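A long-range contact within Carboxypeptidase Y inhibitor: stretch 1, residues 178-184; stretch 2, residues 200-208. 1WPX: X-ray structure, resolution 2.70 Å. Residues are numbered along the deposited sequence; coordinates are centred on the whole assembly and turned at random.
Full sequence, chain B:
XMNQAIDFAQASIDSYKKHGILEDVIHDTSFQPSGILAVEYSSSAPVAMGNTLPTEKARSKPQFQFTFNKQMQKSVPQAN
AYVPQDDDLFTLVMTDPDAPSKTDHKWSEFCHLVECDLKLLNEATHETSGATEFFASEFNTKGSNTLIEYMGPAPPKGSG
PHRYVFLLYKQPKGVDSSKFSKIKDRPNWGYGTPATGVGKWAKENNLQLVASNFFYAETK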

# COMPACT_ATOMS: atom_id res chain seq x y z
N SER B 178 -22.85 32.83 12.90
CA SER B 178 -23.03 34.27 12.92
C SER B 178 -22.29 34.91 14.10
O SER B 178 -22.18 36.13 14.19
CB SER B 178 -24.51 34.64 13.00
OG SER B 178 -25.04 34.40 14.30
N LYS B 179 -21.78 34.08 15.01
CA LYS B 179 -21.08 34.57 16.18
C LYS B 179 -19.56 34.38 16.15
O LYS B 179 -18.86 34.75 17.09
CB LYS B 179 -21.67 33.92 17.44
CG LYS B 179 -23.10 34.34 17.66
CD LYS B 179 -23.81 33.49 18.68
CE LYS B 179 -25.23 34.00 18.90
NZ LYS B 179 -26.02 33.96 17.65
N PHE B 180 -19.06 33.81 15.06
CA PHE B 180 -17.62 33.61 14.94
C PHE B 180 -16.96 34.89 14.45
O PHE B 180 -17.56 35.65 13.69
CB PHE B 180 -17.31 32.46 13.98
CG PHE B 180 -17.84 31.14 14.44
CD1 PHE B 180 -18.02 30.88 15.80
CD2 PHE B 180 -18.14 30.14 13.52
CE1 PHE B 180 -18.49 29.64 16.23
CE2 PHE B 180 -18.61 28.89 13.95
CZ PHE B 180 -18.79 28.65 15.31
N SER B 181 -15.73 35.12 14.88
CA SER B 181 -14.98 36.30 14.47
C SER B 181 -14.94 36.39 12.94
O SER B 181 -14.86 35.38 12.25
CB SER B 181 -13.56 36.24 15.02
OG SER B 181 -12.97 34.98 14.76
N LYS B 182 -15.00 37.61 12.42
CA LYS B 182 -14.99 37.81 10.98
C LYS B 182 -13.64 37.45 10.35
O LYS B 182 -12.62 37.36 11.04
CB LYS B 182 -15.34 39.27 10.67
CG LYS B 182 -15.68 39.55 9.22
CD LYS B 182 -16.11 41.01 9.04
CE LYS B 182 -16.51 41.31 7.61
NZ LYS B 182 -15.40 41.03 6.64
N ILE B 183 -13.65 37.24 9.04
CA ILE B 183 -12.43 36.92 8.30
C ILE B 183 -12.25 37.98 7.22
O ILE B 183 -12.80 37.87 6.13
CB ILE B 183 -12.53 35.52 7.63
CG1 ILE B 183 -12.64 34.44 8.71
CG2 ILE B 183 -11.30 35.27 6.77
CD1 ILE B 183 -12.91 33.05 8.15
N LYS B 184 -11.48 39.02 7.56
CA LYS B 184 -11.19 40.14 6.67
C LYS B 184 -11.10 39.65 5.23
O LYS B 184 -11.92 40.01 4.38
CB LYS B 184 -9.87 40.80 7.08
CG LYS B 184 -9.45 42.01 6.26
CD LYS B 184 -8.15 42.62 6.81
CE LYS B 184 -7.81 43.96 6.17
NZ LYS B 184 -6.65 44.62 6.84
N LYS B 200 -5.29 30.37 14.97
CA LYS B 200 -5.72 31.60 15.63
C LYS B 200 -7.25 31.69 15.68
O LYS B 200 -7.85 31.82 16.75
CB LYS B 200 -5.16 32.81 14.89
CG LYS B 200 -5.52 34.16 15.48
CD LYS B 200 -4.87 34.34 16.83
CE LYS B 200 -4.98 35.77 17.34
NZ LYS B 200 -4.24 35.92 18.63
N TRP B 201 -7.86 31.61 14.50
CA TRP B 201 -9.31 31.71 14.35
C TRP B 201 -10.09 30.63 15.10
O TRP B 201 -11.14 30.91 15.68
CB TRP B 201 -9.68 31.66 12.87
CG TRP B 201 -11.11 31.96 12.59
CD1 TRP B 201 -11.72 33.18 12.64
CD2 TRP B 201 -12.12 31.02 12.19
NE1 TRP B 201 -13.05 33.06 12.30
CE2 TRP B 201 -13.32 31.75 12.02
CE3 TRP B 201 -12.13 29.64 11.96
CZ2 TRP B 201 -14.52 31.14 11.63
CZ3 TRP B 201 -13.32 29.03 11.57
CH2 TRP B 201 -14.49 29.78 11.41
N ALA B 202 -9.60 29.39 15.07
CA ALA B 202 -10.29 28.29 15.74
C ALA B 202 -10.30 28.46 17.25
O ALA B 202 -11.27 28.10 17.92
CB ALA B 202 -9.64 26.96 15.37
N LYS B 203 -9.21 29.00 17.79
CA LYS B 203 -9.11 29.21 19.23
C LYS B 203 -10.00 30.32 19.74
O LYS B 203 -10.71 30.14 20.73
CB LYS B 203 -7.66 29.50 19.62
CG LYS B 203 -6.85 28.25 19.91
CD LYS B 203 -7.43 27.50 21.11
CE LYS B 203 -6.68 26.18 21.38
NZ LYS B 203 -7.23 25.44 22.56
N GLU B 204 -9.98 31.47 19.08
CA GLU B 204 -10.81 32.58 19.53
C GLU B 204 -12.29 32.31 19.36
O GLU B 204 -13.13 33.10 19.78
CB GLU B 204 -10.41 33.89 18.82
CG GLU B 204 -10.46 33.88 17.30
CD GLU B 204 -9.98 35.20 16.69
OE1 GLU B 204 -8.87 35.66 17.06
OE2 GLU B 204 -10.70 35.77 15.85
N ASN B 205 -12.63 31.17 18.76
CA ASN B 205 -14.03 30.82 18.56
C ASN B 205 -14.40 29.51 19.25
O ASN B 205 -15.46 28.96 19.01
CB ASN B 205 -14.34 30.75 17.07
CG ASN B 205 -14.42 32.12 16.43
OD1 ASN B 205 -15.29 32.92 16.76
ND2 ASN B 205 -13.50 32.40 15.50
N ASN B 206 -13.51 29.03 20.10
CA ASN B 206 -13.76 27.80 20.85
C ASN B 206 -14.17 26.60 20.01
O ASN B 206 -15.06 25.85 20.42
CB ASN B 206 -14.83 28.07 21.90
CG ASN B 206 -14.45 29.19 22.84
OD1 ASN B 206 -15.31 29.96 23.28
ND2 ASN B 206 -13.16 29.29 23.16
N LEU B 207 -13.54 26.41 18.86
CA LEU B 207 -13.88 25.26 18.01
C LEU B 207 -13.03 24.06 18.42
O LEU B 207 -11.88 24.21 18.82
CB LEU B 207 -13.65 25.59 16.54
CG LEU B 207 -14.36 26.84 15.99
CD1 LEU B 207 -14.33 26.80 14.48
CD2 LEU B 207 -15.79 26.89 16.49
N GLN B 208 -13.60 22.87 18.32
CA GLN B 208 -12.89 21.65 18.69
C GLN B 208 -12.50 20.86 17.44
O GLN B 208 -13.36 20.35 16.73
CB GLN B 208 -13.79 20.79 19.58
CG GLN B 208 -13.05 19.73 20.38
CD GLN B 208 -13.99 18.69 20.97
OE1 GLN B 208 -15.05 19.01 21.51
NE2 GLN B 208 -13.60 17.42 20.88

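This is a small, mixed contact in which an irregular segment is pinned by hydrogen bonds centred on S181 and flanked by apolar packing from F180 and I183. Stretch 1 runs as loop after K179. Stretch 2 brings helical residues 200-203 and a type I turn from K203 to N206. The backbones come nearest at F180 and N205, with CA atoms 5.8 Å apart.

S181 bonds through both backbone and side chain. S181 N donates to N205 OD1 (2.9 Å), and S181 O accepts from W201 NE1 (2.9 Å) in a nearly straight bond. S181 OG accepts from N205 ND2 (2.7 Å) and donates to E204 OE2 (2.6 Å), a carboxylate oxygen and so a strong acceptor. The N205 amide thus uses its carbonyl and its NH2 on the same serine. N205 ND2 also donates to W201 O (2.8 Å), which ties the N205 side chain back to the preceding helix.

Apolar groups pack beside this network. I183 lies over one face of the W201 indole, with I183 CD1 4.1 Å from W201 CE2. F180 CB meets W201 CZ2 at 3.9 Å; the two aromatic rings are steeply inclined and do not stack. At the far end of the phenyl ring, F180 CZ touches L207 CD2 at 3.7 Å. The lysines of stretch 1 add little, and K182 points away.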